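PDB 3L86: acetylglutamate kinase from Streptococcus mutans, which probably catalyses the ATP-dependent phosphorylation of N-acetyl-L-glutamate, the second step in making acetylornithine from glutamate on the route to arginine. Local coordinates for residues Ile247-Ser252 with Val264-Asn269; Leu180-Ser183 with Asp187-Asn190; Lys122-Gln125 with Ser129-Gln132; Asn80-Glu85 with Met104-His109. All blocks are in the same frame, centred on the assembly; numbering follows the deposited sequence.

Contact 1: residues Ile247-Ser252 with Val264-Asn269; sequences IPKIES and VLIGDN. With ADP (adenosine-5'-diphosphate), chain B.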
loop_
_atom_site.group_PDB
_atom_site.type_symbol
_atom_site.label_atom_id
_atom_site.label_comp_id
_atom_site.label_asym_id
_atom_site.label_seq_id
_atom_site.Cartn_x
_atom_site.Cartn_y
_atom_site.Cartn_z
ATOM N N ILE A 247 -9.724 -3.445 8.263
ATOM C CA ILE A 247 -9.154 -2.997 9.529
ATOM C C ILE A 247 -7.776 -2.285 9.373
ATOM O O ILE A 247 -7.663 -1.114 9.664
ATOM C CB ILE A 247 -9.038 -4.158 10.569
ATOM C CG1 ILE A 247 -10.439 -4.738 10.847
ATOM C CG2 ILE A 247 -8.411 -3.647 11.868
ATOM C CD1 ILE A 247 -10.587 -5.260 12.267
ATOM N N PRO A 248 -6.748 -2.986 8.929
ATOM C CA PRO A 248 -5.499 -2.206 8.664
ATOM C C PRO A 248 -5.693 -1.064 7.651
ATOM O O PRO A 248 -5.086 0.007 7.816
ATOM C CB PRO A 248 -4.501 -3.282 8.180
ATOM C CG PRO A 248 -5.418 -4.474 7.757
ATOM C CD PRO A 248 -6.642 -4.410 8.561
ATOM N N LYS A 249 -6.557 -1.231 6.628
ATOM C CA LYS A 249 -6.833 -0.101 5.661
ATOM C C LYS A 249 -7.360 1.194 6.306
ATOM O O LYS A 249 -6.838 2.291 6.055
ATOM C CB LYS A 249 -7.761 -0.567 4.487
ATOM C CG LYS A 249 -7.619 0.197 3.150
ATOM C CD LYS A 249 -8.466 -0.474 1.982
ATOM C CE LYS A 249 -8.087 -1.963 1.921
ATOM N NZ LYS A 249 -6.602 -2.059 1.417
ATOM N N ILE A 250 -8.401 1.085 7.142
ATOM C CA ILE A 250 -9.017 2.261 7.757
ATOM C C ILE A 250 -8.149 2.821 8.911
ATOM O O ILE A 250 -8.186 4.012 9.129
ATOM C CB ILE A 250 -10.479 1.998 8.308
ATOM C CG1 ILE A 250 -11.223 3.297 8.542
ATOM C CG2 ILE A 250 -10.493 1.258 9.628
ATOM C CD1 ILE A 250 -11.606 3.956 7.290
ATOM N N GLU A 251 -7.381 1.998 9.618
ATOM C CA GLU A 251 -6.400 2.524 10.617
ATOM C C GLU A 251 -5.268 3.331 9.953
ATOM O O GLU A 251 -4.852 4.408 10.454
ATOM C CB GLU A 251 -5.777 1.395 11.460
ATOM C CG GLU A 251 -6.773 0.785 12.496
ATOM C CD GLU A 251 -6.230 -0.418 13.232
ATOM O OE1 GLU A 251 -5.286 -1.078 12.782
ATOM O OE2 GLU A 251 -6.775 -0.732 14.301
ATOM N N SER A 252 -4.731 2.809 8.841
ATOM C CA SER A 252 -3.718 3.582 8.063
ATOM C C SER A 252 -4.297 4.942 7.580
ATOM O O SER A 252 -3.649 6.015 7.711
ATOM C CB SER A 252 -3.200 2.703 6.901
ATOM O OG SER A 252 -2.542 1.548 7.466
ATOM N N VAL A 264 -7.484 11.278 2.618
ATOM C CA VAL A 264 -7.310 9.886 2.167
ATOM C C VAL A 264 -8.605 9.377 1.422
ATOM O O VAL A 264 -9.724 9.641 1.873
ATOM C CB VAL A 264 -6.973 8.942 3.376
ATOM C CG1 VAL A 264 -6.817 7.467 2.902
ATOM C CG2 VAL A 264 -5.714 9.373 4.069
ATOM N N LEU A 265 -8.457 8.687 0.286
ATOM C CA LEU A 265 -9.591 8.068 -0.425
ATOM C C LEU A 265 -9.496 6.538 -0.381
ATOM O O LEU A 265 -8.442 5.969 -0.688
ATOM C CB LEU A 265 -9.598 8.548 -1.875
ATOM C CG LEU A 265 -10.659 7.974 -2.831
ATOM C CD1 LEU A 265 -12.056 8.536 -2.379
ATOM C CD2 LEU A 265 -10.357 8.389 -4.265
ATOM N N ILE A 266 -10.563 5.876 0.067
ATOM C CA ILE A 266 -10.739 4.424 -0.039
ATOM C C ILE A 266 -11.868 4.093 -1.091
ATOM O O ILE A 266 -13.034 4.538 -0.944
ATOM C CB ILE A 266 -11.079 3.816 1.363
ATOM C CG1 ILE A 266 -9.875 3.995 2.309
ATOM C CG2 ILE A 266 -11.471 2.300 1.276
ATOM C CD1 ILE A 266 -10.137 3.571 3.771
ATOM N N GLY A 267 -11.519 3.338 -2.141
ATOM C CA GLY A 267 -12.485 2.928 -3.224
ATOM C C GLY A 267 -11.787 2.079 -4.319
ATOM O O GLY A 267 -10.641 1.635 -4.165
ATOM N N ASP A 268 -12.478 1.822 -5.415
ATOM C CA ASP A 268 -11.947 0.940 -6.449
ATOM C C ASP A 268 -11.331 1.714 -7.632
ATOM O O ASP A 268 -11.060 1.129 -8.684
ATOM C CB ASP A 268 -13.007 -0.085 -6.926
ATOM C CG ASP A 268 -14.086 0.506 -7.877
ATOM O OD1 ASP A 268 -14.082 1.718 -8.121
ATOM O OD2 ASP A 268 -14.955 -0.273 -8.408
ATOM N N ASN A 269 -11.144 3.017 -7.468
ATOM C CA ASN A 269 -10.606 3.872 -8.562
ATOM C C ASN A 269 -9.851 5.079 -7.984
ATOM O O ASN A 269 -9.794 5.252 -6.767
ATOM C CB ASN A 269 -11.706 4.349 -9.553
ATOM C CG ASN A 269 -12.749 5.304 -8.912
ATOM O OD1 ASN A 269 -12.644 6.547 -9.005
ATOM N ND2 ASN A 269 -13.792 4.711 -8.289
HETATM P PB ADP B . -6.596 -5.182 -0.477
HETATM O O1B ADP B . -5.759 -4.690 0.669
HETATM O O2B ADP B . -7.079 -4.092 -1.444
HETATM O O3B ADP B . -5.907 -6.275 -1.216
HETATM P PA ADP B . -8.263 -6.557 1.576
HETATM O O1A ADP B . -9.077 -7.831 1.387
HETATM O O2A ADP B . -7.026 -6.660 2.423
HETATM O O3A ADP B . -7.952 -5.853 0.114
HETATM O "O5'" ADP B . -9.315 -5.510 2.215
HETATM C "C5'" ADP B . -10.531 -5.206 1.487
HETATM C "C4'" ADP B . -11.679 -6.108 2.029
HETATM O "O4'" ADP B . -12.097 -5.785 3.372
HETATM C "C3'" ADP B . -12.978 -6.037 1.211
HETATM O "O3'" ADP B . -12.823 -6.866 0.064
HETATM C "C2'" ADP B . -14.011 -6.642 2.153
HETATM O "O2'" ADP B . -14.010 -8.044 1.911
HETATM C "C1'" ADP B . -13.388 -6.471 3.536
HETATM N N9 ADP B . -14.251 -5.634 4.411
HETATM C C8 ADP B . -14.498 -5.930 5.720
HETATM N N7 ADP B . -15.284 -4.963 6.266
HETATM C C5 ADP B . -15.560 -4.069 5.285
HETATM C C6 ADP B . -16.355 -2.851 5.161
HETATM N N6 ADP B . -16.982 -2.319 6.244
HETATM N N1 ADP B . -16.372 -2.193 3.969
HETATM C C2 ADP B . -15.739 -2.660 2.905
HETATM N N3 ADP B . -15.000 -3.770 2.937
HETATM C C4 ADP B . -14.885 -4.519 4.074
#

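Contact 2: residues Leu180-Ser183 with Asp187-Asn190; sequences LGYS and DMLN. With NLG (N-acetyl-L-glutamate), chain C.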
loop_
_atom_site.group_PDB
_atom_site.type_symbol
_atom_site.label_atom_id
_atom_site.label_comp_id
_atom_site.label_asym_id
_atom_site.label_seq_id
_atom_site.Cartn_x
_atom_site.Cartn_y
_atom_site.Cartn_z
ATOM N N LEU A 180 7.582 -4.515 1.466
ATOM C CA LEU A 180 8.746 -5.234 2.048
ATOM C C LEU A 180 9.670 -4.198 2.693
ATOM O O LEU A 180 9.799 -3.066 2.193
ATOM C CB LEU A 180 9.548 -6.001 0.957
ATOM C CG LEU A 180 8.830 -7.203 0.230
ATOM C CD1 LEU A 180 9.630 -7.661 -1.000
ATOM C CD2 LEU A 180 8.517 -8.451 1.154
ATOM N N GLY A 181 10.278 -4.552 3.820
ATOM C CA GLY A 181 11.289 -3.700 4.425
ATOM C C GLY A 181 12.453 -4.538 5.015
ATOM O O GLY A 181 12.448 -5.783 4.962
ATOM N N TYR A 182 13.431 -3.869 5.598
ATOM C CA TYR A 182 14.630 -4.588 6.095
ATOM C C TYR A 182 15.016 -4.245 7.552
ATOM O O TYR A 182 15.124 -3.087 7.893
ATOM C CB TYR A 182 15.832 -4.291 5.193
ATOM C CG TYR A 182 15.803 -5.035 3.873
ATOM C CD1 TYR A 182 14.964 -4.597 2.825
ATOM C CD2 TYR A 182 16.620 -6.145 3.657
ATOM C CE1 TYR A 182 14.943 -5.265 1.588
ATOM C CE2 TYR A 182 16.620 -6.799 2.408
ATOM C CZ TYR A 182 15.775 -6.335 1.397
ATOM O OH TYR A 182 15.734 -6.971 0.184
ATOM N N SER A 183 15.288 -5.249 8.365
ATOM C CA SER A 183 15.698 -5.034 9.778
ATOM C C SER A 183 17.102 -4.419 9.861
ATOM O O SER A 183 17.887 -4.515 8.882
ATOM C CB SER A 183 15.682 -6.408 10.514
ATOM O OG SER A 183 16.870 -7.143 10.189
ATOM N N ASP A 187 17.801 -8.458 7.602
ATOM C CA ASP A 187 16.809 -9.444 7.223
ATOM C C ASP A 187 15.562 -8.798 6.573
ATOM O O ASP A 187 15.038 -7.813 7.086
ATOM C CB ASP A 187 16.430 -10.243 8.480
ATOM C CG ASP A 187 17.651 -11.036 9.040
ATOM O OD1 ASP A 187 17.870 -11.023 10.245
ATOM O OD2 ASP A 187 18.415 -11.632 8.237
ATOM N N MET A 188 15.090 -9.399 5.475
ATOM C CA MET A 188 13.851 -9.008 4.813
ATOM C C MET A 188 12.605 -9.342 5.646
ATOM O O MET A 188 12.484 -10.466 6.093
ATOM C CB MET A 188 13.739 -9.697 3.448
ATOM C CG MET A 188 12.760 -8.926 2.510
ATOM S SD MET A 188 12.298 -9.755 0.958
ATOM C CE MET A 188 13.750 -9.490 0.002
ATOM N N LEU A 189 11.662 -8.389 5.794
ATOM C CA LEU A 189 10.406 -8.585 6.556
ATOM C C LEU A 189 9.140 -8.306 5.714
ATOM O O LEU A 189 9.193 -7.466 4.818
ATOM C CB LEU A 189 10.351 -7.684 7.829
ATOM C CG LEU A 189 11.539 -7.686 8.809
ATOM C CD1 LEU A 189 11.255 -6.789 10.064
ATOM C CD2 LEU A 189 11.893 -9.075 9.241
ATOM N N ASN A 190 8.023 -8.972 6.035
ATOM C CA ASN A 190 6.722 -8.823 5.340
ATOM C C ASN A 190 5.976 -7.644 6.001
ATOM O O ASN A 190 5.748 -7.685 7.226
ATOM C CB ASN A 190 5.922 -10.165 5.421
ATOM C CG ASN A 190 4.490 -10.061 4.878
ATOM O OD1 ASN A 190 4.139 -9.086 4.216
ATOM N ND2 ASN A 190 3.658 -11.098 5.139
HETATM C CA NLG C . 0.813 -8.503 4.117
HETATM C C NLG C . 0.950 -8.684 5.519
HETATM O OXT NLG C . 0.110 -9.209 6.258
HETATM O O NLG C . 1.728 -8.336 6.328
HETATM C CB NLG C . 1.505 -7.992 2.840
HETATM C CG NLG C . 0.725 -7.876 1.466
HETATM C CD NLG C . -0.572 -6.986 1.248
HETATM O OE1 NLG C . -0.816 -6.163 2.083
HETATM O OE2 NLG C . -1.362 -7.109 0.298
HETATM C C7 NLG C . -0.149 -10.437 3.197
HETATM C C8 NLG C . -1.122 -10.820 2.593
HETATM O O7 NLG C . 0.808 -11.085 3.544
HETATM N N2 NLG C . -0.045 -9.218 3.566
#

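Contact 3: residues Lys122-Gln125 with Ser129-Gln132; sequences KLRQ and SCQQ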
loop_
_atom_site.group_PDB
_atom_site.type_symbol
_atom_site.label_atom_id
_atom_site.label_comp_id
_atom_site.label_asym_id
_atom_site.label_seq_id
_atom_site.Cartn_x
_atom_site.Cartn_y
_atom_site.Cartn_z
ATOM N N LYS A 122 2.364 -2.922 -17.501
ATOM C CA LYS A 122 1.128 -2.212 -17.933
ATOM C C LYS A 122 1.312 -0.689 -18.018
ATOM O O LYS A 122 0.817 -0.024 -18.988
ATOM C CB LYS A 122 -0.067 -2.527 -17.015
ATOM C CG LYS A 122 -0.570 -3.972 -17.016
ATOM C CD LYS A 122 -1.407 -4.222 -18.264
ATOM C CE LYS A 122 -2.056 -5.594 -18.225
ATOM N NZ LYS A 122 -1.210 -6.631 -18.833
ATOM N N LEU A 123 1.990 -0.105 -17.013
ATOM C CA LEU A 123 2.288 1.342 -17.001
ATOM C C LEU A 123 3.244 1.766 -18.146
ATOM O O LEU A 123 2.975 2.765 -18.889
ATOM C CB LEU A 123 2.860 1.772 -15.634
ATOM C CG LEU A 123 1.876 1.803 -14.439
ATOM C CD1 LEU A 123 2.568 1.847 -13.033
ATOM C CD2 LEU A 123 0.945 3.010 -14.594
ATOM N N ARG A 124 4.374 1.059 -18.295
ATOM C CA ARG A 124 5.277 1.354 -19.413
ATOM C C ARG A 124 4.607 1.213 -20.779
ATOM O O ARG A 124 4.784 2.063 -21.655
ATOM C CB ARG A 124 6.590 0.571 -19.315
ATOM C CG ARG A 124 7.538 1.084 -18.227
ATOM C CD ARG A 124 8.796 0.155 -18.041
ATOM N NE ARG A 124 9.799 0.780 -17.174
ATOM C CZ ARG A 124 10.979 0.246 -16.871
ATOM N NH1 ARG A 124 11.340 -0.930 -17.334
ATOM N NH2 ARG A 124 11.810 0.881 -16.085
ATOM N N GLN A 125 3.830 0.160 -20.975
ATOM C CA GLN A 125 3.103 -0.001 -22.215
ATOM C C GLN A 125 2.155 1.169 -22.450
ATOM O O GLN A 125 1.827 1.492 -23.599
ATOM C CB GLN A 125 2.339 -1.344 -22.260
ATOM C CG GLN A 125 3.186 -2.452 -22.824
ATOM C CD GLN A 125 2.991 -3.803 -22.181
ATOM O OE1 GLN A 125 1.902 -4.147 -21.701
ATOM N NE2 GLN A 125 4.065 -4.595 -22.167
ATOM N N SER A 129 6.520 6.721 -17.451
ATOM C CA SER A 129 7.879 6.478 -17.036
ATOM C C SER A 129 7.944 6.101 -15.550
ATOM O O SER A 129 7.507 6.874 -14.707
ATOM C CB SER A 129 8.763 7.706 -17.357
ATOM O OG SER A 129 9.866 7.740 -16.457
ATOM N N CYS A 130 8.458 4.899 -15.252
ATOM C CA CYS A 130 8.405 4.290 -13.906
ATOM C C CYS A 130 9.477 3.179 -13.780
ATOM O O CYS A 130 10.022 2.732 -14.798
ATOM C CB CYS A 130 7.015 3.636 -13.634
ATOM S SG CYS A 130 6.492 2.321 -14.805
ATOM N N GLN A 131 9.725 2.709 -12.549
ATOM C CA GLN A 131 10.766 1.692 -12.293
ATOM C C GLN A 131 10.436 0.900 -11.028
ATOM O O GLN A 131 10.226 1.488 -10.014
ATOM C CB GLN A 131 12.158 2.387 -12.110
ATOM C CG GLN A 131 13.295 1.408 -11.758
ATOM C CD GLN A 131 13.502 0.365 -12.837
ATOM O OE1 GLN A 131 13.786 0.710 -13.991
ATOM N NE2 GLN A 131 13.381 -0.925 -12.479
ATOM N N GLN A 132 10.392 -0.424 -11.095
ATOM C CA GLN A 132 10.289 -1.272 -9.873
ATOM C C GLN A 132 11.590 -1.210 -9.062
ATOM O O GLN A 132 12.674 -1.461 -9.645
ATOM C CB GLN A 132 10.001 -2.720 -10.296
ATOM C CG GLN A 132 9.991 -3.754 -9.194
ATOM C CD GLN A 132 9.593 -5.151 -9.738
ATOM O OE1 GLN A 132 10.101 -5.612 -10.770
ATOM N NE2 GLN A 132 8.684 -5.800 -9.062
HETATM O O HOH W 1 10.074 3.887 -17.835
#

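Contact 4: residues Asn80-Glu85 with Met104-His109; sequences NKLMEE and MVLVSH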
loop_
_atom_site.group_PDB
_atom_site.type_symbol
_atom_site.label_atom_id
_atom_site.label_comp_id
_atom_site.label_asym_id
_atom_site.label_seq_id
_atom_site.Cartn_x
_atom_site.Cartn_y
_atom_site.Cartn_z
ATOM N N ASN A 80 -1.679 -15.938 -1.175
ATOM C CA ASN A 80 -2.605 -17.007 -0.774
ATOM C C ASN A 80 -2.553 -18.152 -1.795
ATOM O O ASN A 80 -2.388 -19.323 -1.457
ATOM C CB ASN A 80 -4.049 -16.469 -0.659
ATOM C CG ASN A 80 -4.279 -15.632 0.580
ATOM O OD1 ASN A 80 -3.456 -15.563 1.507
ATOM N ND2 ASN A 80 -5.448 -15.026 0.636
ATOM N N LYS A 81 -2.696 -17.791 -3.060
ATOM C CA LYS A 81 -2.687 -18.748 -4.169
ATOM C C LYS A 81 -1.424 -19.562 -4.075
ATOM O O LYS A 81 -1.430 -20.812 -3.956
ATOM C CB LYS A 81 -2.663 -17.991 -5.495
ATOM C CG LYS A 81 -3.641 -18.465 -6.513
ATOM N N LEU A 82 -0.308 -18.859 -4.157
ATOM C CA LEU A 82 1.001 -19.496 -4.018
ATOM C C LEU A 82 1.169 -20.390 -2.801
ATOM O O LEU A 82 1.788 -21.459 -2.878
ATOM C CB LEU A 82 2.102 -18.420 -4.084
ATOM C CG LEU A 82 3.547 -18.754 -4.346
ATOM C CD1 LEU A 82 3.779 -19.552 -5.658
ATOM C CD2 LEU A 82 4.320 -17.384 -4.294
ATOM N N MET A 83 0.649 -19.999 -1.658
ATOM C CA MET A 83 0.773 -20.884 -0.509
ATOM C C MET A 83 0.071 -22.229 -0.723
ATOM O O MET A 83 0.529 -23.280 -0.232
ATOM C CB MET A 83 0.159 -20.227 0.709
ATOM C CG MET A 83 0.718 -18.885 0.940
ATOM S SD MET A 83 1.780 -19.061 2.336
ATOM C CE MET A 83 0.802 -18.190 3.648
ATOM N N GLU A 84 -1.063 -22.170 -1.414
ATOM C CA GLU A 84 -1.874 -23.368 -1.674
ATOM C C GLU A 84 -1.081 -24.252 -2.635
ATOM O O GLU A 84 -0.720 -25.373 -2.278
ATOM C CB GLU A 84 -3.252 -23.011 -2.246
ATOM N N GLU A 85 -0.779 -23.729 -3.821
ATOM C CA GLU A 85 0.058 -24.376 -4.837
ATOM C C GLU A 85 1.353 -24.991 -4.352
ATOM O O GLU A 85 1.870 -25.825 -5.025
ATOM C CB GLU A 85 0.359 -23.427 -5.999
ATOM N N MET A 104 8.838 -16.346 3.808
ATOM C CA MET A 104 9.318 -15.111 3.188
ATOM C C MET A 104 9.783 -15.357 1.754
ATOM O O MET A 104 9.689 -14.495 0.881
ATOM C CB MET A 104 10.471 -14.486 4.021
ATOM C CG MET A 104 10.019 -13.699 5.318
ATOM S SD MET A 104 8.945 -12.247 4.899
ATOM C CE MET A 104 9.845 -11.232 3.650
ATOM N N VAL A 105 10.314 -16.541 1.487
ATOM C CA VAL A 105 10.664 -16.892 0.081
ATOM C C VAL A 105 9.410 -16.773 -0.818
ATOM O O VAL A 105 9.460 -16.244 -1.935
ATOM C CB VAL A 105 11.191 -18.373 -0.037
ATOM C CG1 VAL A 105 11.296 -18.791 -1.531
ATOM C CG2 VAL A 105 12.571 -18.521 0.630
ATOM N N LEU A 106 8.290 -17.311 -0.340
ATOM C CA LEU A 106 7.006 -17.248 -1.060
ATOM C C LEU A 106 6.474 -15.809 -1.179
ATOM O O LEU A 106 6.021 -15.386 -2.263
ATOM C CB LEU A 106 5.964 -18.155 -0.337
ATOM C CG LEU A 106 6.436 -19.628 -0.233
ATOM C CD1 LEU A 106 5.516 -20.509 0.673
ATOM C CD2 LEU A 106 6.408 -20.143 -1.625
ATOM N N VAL A 107 6.518 -15.068 -0.053
ATOM C CA VAL A 107 5.997 -13.680 0.008
ATOM C C VAL A 107 6.735 -12.771 -1.011
ATOM O O VAL A 107 6.098 -12.039 -1.788
ATOM C CB VAL A 107 6.019 -13.094 1.470
ATOM C CG1 VAL A 107 5.687 -11.570 1.529
ATOM C CG2 VAL A 107 5.054 -13.858 2.450
ATOM N N SER A 108 8.069 -12.799 -0.999
ATOM C CA SER A 108 8.832 -11.905 -1.879
ATOM C C SER A 108 8.694 -12.299 -3.337
ATOM O O SER A 108 8.582 -11.404 -4.212
ATOM C CB SER A 108 10.321 -11.805 -1.460
ATOM O OG SER A 108 10.927 -13.059 -1.579
ATOM N N HIS A 109 8.639 -13.607 -3.627
ATOM C CA HIS A 109 8.362 -14.055 -5.017
ATOM C C HIS A 109 6.978 -13.575 -5.537
ATOM O O HIS A 109 6.867 -13.044 -6.632
ATOM C CB HIS A 109 8.410 -15.595 -5.137
ATOM C CG HIS A 109 7.909 -16.112 -6.448
ATOM N ND1 HIS A 109 8.399 -15.660 -7.669
ATOM C CD2 HIS A 109 6.981 -17.058 -6.739
ATOM C CE1 HIS A 109 7.756 -16.285 -8.648
ATOM N NE2 HIS A 109 6.904 -17.146 -8.112
#

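Contact 1: residues Ile247-Ser252 with Val264-Asn269
Lys249 and Ile250, on helix 246-258, touch Ile266 of strand 263-267. Lys249 links this packing to the nucleotide. Its CB points toward the strand. CG turns away from the backbone N (chi1 -153°) and leads to CD, which lies 4.2 Å from CG2 of Ile266. This is loose apolar packing on the methyl branch of the isoleucine. Beyond CD the chain folds twice, at chi3 (-52°) and chi4, and so leaves the strand for the phosphates. CE comes to 3.8 Å from O5' of ADP. NZ then donates a hydrogen bond to the beta-phosphate oxygen O1B, at 2.9 Å. O2B of ADP lies further from the same NZ, at 3.5 Å. Asp194 forms a salt bridge with NZ, so the amine has both a carboxylate and a phosphate oxygen as partners. A bound magnesium ion lies about 4 Å from the nearest atom of the Lys249 side chain. Lys249 and nearby Lys42 are both predicted transition-state stabilisers, consistent with their place at the phosphates.

The second touch is purely apolar. CD1 of Ile250 meets CD1 of Ile266 at 3.8 Å, and the two side chains cross at about a right angle. No hydrogen bond joins the two segments.

Within the amino acid kinase fold, helix 246-258 here lies over the sheet that holds strand 263-267. That strand pairs in parallel with strand 208-212 and antiparallel with strand 274-277. Leu211 touches both Lys249 and Ile266, and helix 193-203 packs on Pro248 and Ser252.

Contact 2: residues Leu180-Ser183 with Asp187-Asn190
Gly181 and Leu189 form the hydrogen-bonded pair of an antiparallel beta hairpin built from strands 174-182 and 188-190. Leu189 N donates to Gly181 O at 2.8 Å, and Gly181 N returns a longer bond to Leu189 O at 3.3 Å. Toward the turn, Ser183 N reaches Asp187 O at 2.9 Å in a nearly straight bond (170°). The side chain of Ser183 adds a bond in the other sense. OG stands between the backbone N and the carbonyl carbon (chi1 79°), where it can accept from Asp187 N at 3.0 Å. Ser183 OG is also bonded to Glu185 within the turn. CA-H...O contacts run between the backbone bonds, for example from Tyr182 CA to Asp187 O.

The apolar contacts lie on the face that carries Leu180, Tyr182 and Met188. Met188 touches both of the others. Its CG lies over one face of the Tyr182 ring. Its SD is 3.9 Å from CD1 of Leu180. A bend at chi3 (-77°) brings CE back to the tyrosine, 3.2 Å from OH. Helix 101-125 covers this group, with Ser108 against Met188 and Leu111 against Leu180.

The ligand is met by Asn190, the partner of Leu180. Its ND2 donates to O7 of N-acetyl-L-glutamate at 3.3 Å, while its OD1 lies 3.2 Å from CB of the ligand. Thr99 OG1 is also bonded to ND2, so two partners on ND2 would limit the rotation of the amide. The hairpin ladder ends beside Asn190, and its bonds are consistent with steadying the residue that donates to the acetyl oxygen.

Contact 3: residues Lys122-Gln125 with Ser129-Gln132
Leu123 and Arg124 of helix 101-125 lie beside Cys130 and Gln131 of strand 130-132, after a short connection, and the backbones come nearest at CA of Arg124 and CA of Ser129, 6.2 Å apart. Arg124 carries the polar part. Its chain runs extended from CG to NE and brings the guanidinium edge to the strand. NE and NH2 both donate to one atom, Cys130 O, at 3.1 Å and 2.9 Å. This is a side-on grip. The NH2 bond lies in the carbonyl plane, whereas NE is tilted 33° from it. NH2 also reaches OE1 of Gln131 at 2.9 Å, a weak bond. The guanidinium and amide planes stand 78° apart. Gln131 bends at chi2 (61°), and its NE2 donates to Gln132 O at 3.0 Å, which holds the amide. A water accepts from Cys130 N and, weakly, from Arg124 NE.

The apolar part centres on Cys130 SG. It lies 3.8 Å from both Leu123 CB and Arg124 CG. Leu123 and Cys130 also touch Ile176 of strand 174-182, so the contact joins the helix to the border of the main sheet.

The site is far from the ligands. Two donors on Cys130 O would limit the rotation of this exposed arginine and tie the helix to the strand it leads into.

Contact 4: residues Asn80-Glu85 with Met104-His109
Leu82 meets Leu106 and His109 where helix 76-85 passes helix 101-125. Apolar packing makes the contact, and no hydrogen bond crosses it. CG of Leu82 lies 4.2 Å from CD2 of Leu106. CD2 of Leu82 is nearer still, 3.3 Å from the backbone O of Leu106. CG of Leu82 is anti to its backbone N (chi1 -163°), which carries the branch toward the other helix. The other methyl of Leu106, CD1, lies 4.3 Å from SD of Met83.

The two axes come within 9.8 Å, and the segments run in roughly opposite directions, 135° apart. In this amino acid kinase fold, helix 76-85 begins at the glycine-rich loop Gly74-Gly76 that lines the N-acetyl-L-glutamate pocket. Met83 packs near Arg97, a residue of the same pocket. Asn80, one turn earlier, bonds that arginine through OD1.

The aromatic contact is made by the same Leu82 methyl. CD2 of Leu82 approaches CD2 of His109 at 3.6 Å, and the side chains cross at about a right angle. The imidazole has a polar partner too: ND1 is hydrogen-bonded to Asp113, one turn further along helix 101-125.

Overall arrangement
The contacts follow one another along the chain in the order 4, 3, 2, 1, all within the amino acid kinase fold. Helix 101-125 serves both contact 4 and contact 3, whose centres are 24 Å apart. Contacts 1, 2 and 3 all reach the main mixed sheet, where strands 130-132 and 174-182 are neighbours. Contacts 2 and 4 are the closest pair, with centres 16 Å apart, and touch through Met104, which packs on Asn190 and Leu189. Contact 1 gives Lys249 to the ADP phosphates and contact 2 gives Asn190 to the acetylglutamate. Although their centres are 23 Å apart, on opposite sides of the chain's centre, these residues reach two ligands that lie side by side in one active site.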